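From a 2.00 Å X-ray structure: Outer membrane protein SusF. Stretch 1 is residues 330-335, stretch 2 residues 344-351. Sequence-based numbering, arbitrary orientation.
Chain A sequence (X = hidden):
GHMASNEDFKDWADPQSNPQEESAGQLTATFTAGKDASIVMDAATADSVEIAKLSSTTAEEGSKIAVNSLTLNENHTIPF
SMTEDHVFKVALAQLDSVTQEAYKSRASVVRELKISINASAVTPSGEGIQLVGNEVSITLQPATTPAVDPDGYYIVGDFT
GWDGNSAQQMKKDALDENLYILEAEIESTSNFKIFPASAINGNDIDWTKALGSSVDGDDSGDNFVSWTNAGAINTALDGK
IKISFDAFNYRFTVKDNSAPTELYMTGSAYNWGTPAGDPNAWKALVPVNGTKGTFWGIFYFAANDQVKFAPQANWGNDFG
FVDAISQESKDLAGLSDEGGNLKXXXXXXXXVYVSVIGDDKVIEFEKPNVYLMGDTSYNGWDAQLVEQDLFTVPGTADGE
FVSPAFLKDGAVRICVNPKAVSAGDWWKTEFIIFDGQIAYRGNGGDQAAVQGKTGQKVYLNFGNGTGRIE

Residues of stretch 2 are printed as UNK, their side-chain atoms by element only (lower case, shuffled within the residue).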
# COMPACT_ATOMS: atom_id res chain seq x y z
N LYS A 330 -1.44 16.12 -5.45
CA LYS A 330 -2.02 16.36 -6.77
C LYS A 330 -2.56 17.78 -6.83
O LYS A 330 -2.38 18.48 -7.82
CB LYS A 330 -3.14 15.36 -7.05
CG LYS A 330 -2.67 14.03 -7.52
CD LYS A 330 -3.82 13.10 -7.66
CE LYS A 330 -3.39 11.85 -8.38
NZ LYS A 330 -4.34 10.76 -8.11
N ASP A 331 -3.17 18.20 -5.72
CA ASP A 331 -3.71 19.55 -5.58
C ASP A 331 -2.60 20.57 -5.47
O ASP A 331 -2.65 21.62 -6.12
CB ASP A 331 -4.60 19.63 -4.33
CG ASP A 331 -5.94 18.93 -4.52
OD1 ASP A 331 -6.66 18.75 -3.52
OD2 ASP A 331 -6.24 18.51 -5.66
N LEU A 332 -1.64 20.31 -4.58
CA LEU A 332 -0.59 21.29 -4.32
C LEU A 332 0.17 21.64 -5.60
O LEU A 332 0.42 22.82 -5.89
CB LEU A 332 0.37 20.79 -3.23
CG LEU A 332 1.56 21.73 -3.01
CD1 LEU A 332 1.11 22.99 -2.29
CD2 LEU A 332 2.71 21.01 -2.23
N ALA A 333 0.48 20.63 -6.42
CA ALA A 333 1.39 20.84 -7.55
C ALA A 333 0.69 20.69 -8.88
O ALA A 333 1.32 20.78 -9.94
CB ALA A 333 2.60 19.86 -7.46
N GLY A 334 -0.59 20.37 -8.83
CA GLY A 334 -1.37 20.18 -10.04
C GLY A 334 -0.90 19.02 -10.86
O GLY A 334 -0.79 19.13 -12.08
N LEU A 335 -0.66 17.87 -10.21
CA LEU A 335 0.01 16.73 -10.88
C LEU A 335 -0.99 15.95 -11.74
O LEU A 335 -2.10 15.70 -11.32
CB LEU A 335 0.64 15.78 -9.83
CG LEU A 335 1.73 16.33 -8.92
CD1 LEU A 335 2.07 15.29 -7.85
CD2 LEU A 335 2.99 16.70 -9.76
N UNK A 344 3.77 18.05 -14.09
CA UNK A 344 3.56 19.00 -13.05
C UNK A 344 2.83 20.21 -13.66
O UNK A 344 3.21 20.69 -14.73
c UNK A 344 4.67 20.42 -11.30
c UNK A 344 5.73 18.25 -11.97
c UNK A 344 4.92 19.47 -12.44
N UNK A 345 1.74 20.62 -13.03
CA UNK A 345 0.85 21.62 -13.64
C UNK A 345 1.08 23.05 -13.14
O UNK A 345 0.90 24.02 -13.90
N UNK A 346 1.39 23.16 -11.85
CA UNK A 346 1.63 24.44 -11.19
C UNK A 346 3.16 24.68 -10.97
O UNK A 346 3.80 23.97 -10.15
c UNK A 346 -1.34 24.13 -8.77
c UNK A 346 -0.57 24.14 -10.02
c UNK A 346 0.92 24.44 -9.84
c UNK A 346 1.18 25.72 -9.08
N UNK A 347 3.71 25.71 -11.61
CA UNK A 347 5.15 26.01 -11.51
C UNK A 347 5.55 26.32 -10.08
O UNK A 347 4.73 26.77 -9.29
c UNK A 347 5.55 27.17 -12.45
N UNK A 348 6.77 25.96 -9.71
CA UNK A 348 7.27 26.27 -8.36
C UNK A 348 8.39 25.35 -7.89
O UNK A 348 8.83 24.46 -8.63
N UNK A 349 8.98 25.70 -6.75
CA UNK A 349 9.89 24.83 -6.01
C UNK A 349 9.09 23.84 -5.20
O UNK A 349 8.21 24.24 -4.44
c UNK A 349 13.80 27.01 -6.97
c UNK A 349 11.88 26.45 -5.83
c UNK A 349 15.72 25.69 -7.34
c UNK A 349 15.12 24.63 -6.62
c UNK A 349 13.16 25.96 -6.27
c UNK A 349 13.85 24.76 -6.09
c UNK A 349 15.07 26.88 -7.53
c UNK A 349 11.80 27.75 -6.28
n UNK A 349 12.90 28.04 -7.07
c UNK A 349 10.80 25.66 -5.08
N UNK A 350 9.47 22.56 -5.27
CA UNK A 350 8.82 21.51 -4.49
C UNK A 350 9.85 20.59 -3.84
O UNK A 350 10.87 20.28 -4.44
c UNK A 350 6.77 21.48 -6.04
c UNK A 350 6.80 21.84 -7.37
c UNK A 350 4.65 22.61 -5.84
c UNK A 350 7.92 20.68 -5.41
c UNK A 350 5.68 21.86 -5.29
c UNK A 350 5.76 22.57 -7.94
c UNK A 350 4.68 22.93 -7.17
o UNK A 350 3.65 23.68 -7.73
N UNK A 351 9.60 20.20 -2.61
CA UNK A 351 10.21 18.99 -2.02
C UNK A 351 9.56 17.74 -2.61
O UNK A 351 8.36 17.48 -2.38
c UNK A 351 10.77 17.79 0.23
c UNK A 351 9.88 16.61 0.34
c UNK A 351 10.06 18.98 -0.49
c UNK A 351 11.31 18.16 1.60

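Position 344 carries three side-chain carbons, one bonded to the backbone and bearing the other two. One end carbon lies 3.8 Å from Leu335 CD2, and the other lies 3.6 Å from Ala333 O. The fork at the first carbon identifies Val344. Its CA-to-CB bond points away from stretch 1, yet the branches, Val344 CG2 at Leu335 and Val344 CG1 at Ala333, still reach it.

Position 345 has no side-chain atoms, so it is Gly345. Gly345 N donates a hydrogen bond to Ala333 O at 3.1 Å. Gly345 CA also makes a CA-H...O contact with Gly334 O at 3.4 Å. A CB on Gly345 would point toward stretch 1 and sit 2.5 Å from Gly334 O, which is a clash.

Position 346 shows four carbons, forked at the first, with one arm two carbons long. The end carbon of that arm lies 3.6 Å from Leu332 O and 3.8 Å from Gly334 N. This is Ile346. Ile346 N donates a hydrogen bond to Ala333 O at 3.1 Å, nearly straight at 168°. The CA-to-CB bond points toward stretch 1; chi1 is m and chi2 is t.

Position 347 has a single side-chain carbon, which points away and touches nothing on stretch 1. It is Ala347.

Position 348 has no side-chain atoms and makes no contact across. It is Gly348. Its phi/psi of 157/173 would jam a CB against the preceding carbonyl O. The strand starts here.

Position 349 has one carbon leading to fused five- and six-membered rings holding eight carbons and one nitrogen. Only tryptophan fits, so this is Trp349. It does not reach stretch 1; its ring nitrogen is hydrogen-bonded elsewhere in the structure.

Position 350 has one carbon, then a six-carbon ring bearing one oxygen. Ala333 CB sits over one face of this ring, 4.0 Å from its centroid, as a CH-pi contact. This is Tyr350. Tyr350 OH donates a very short hydrogen bond of 2.4 Å to Ile346 O, tying the strand residue back to the preceding loop.

Position 351 has four carbons, forked at the second. It is Leu351, and it stays clear of stretch 1.

The contact centres on Ala333. Ala333 O accepts from two successive backbone amides, Gly345 N and Ile346 N, while its methyl packs on the Tyr350 ring. Gly334 then leaves helical geometry with positive phi, which favours glycine. A CB on Gly334 would also clash with Ile346 CG1 at 2.9 Å. Gly334 and Gly345 let the two backbones approach; Gly334 CA and Gly345 CA are 4.5 Å apart.

Stretch 2 (344-351) VGIAGWYL
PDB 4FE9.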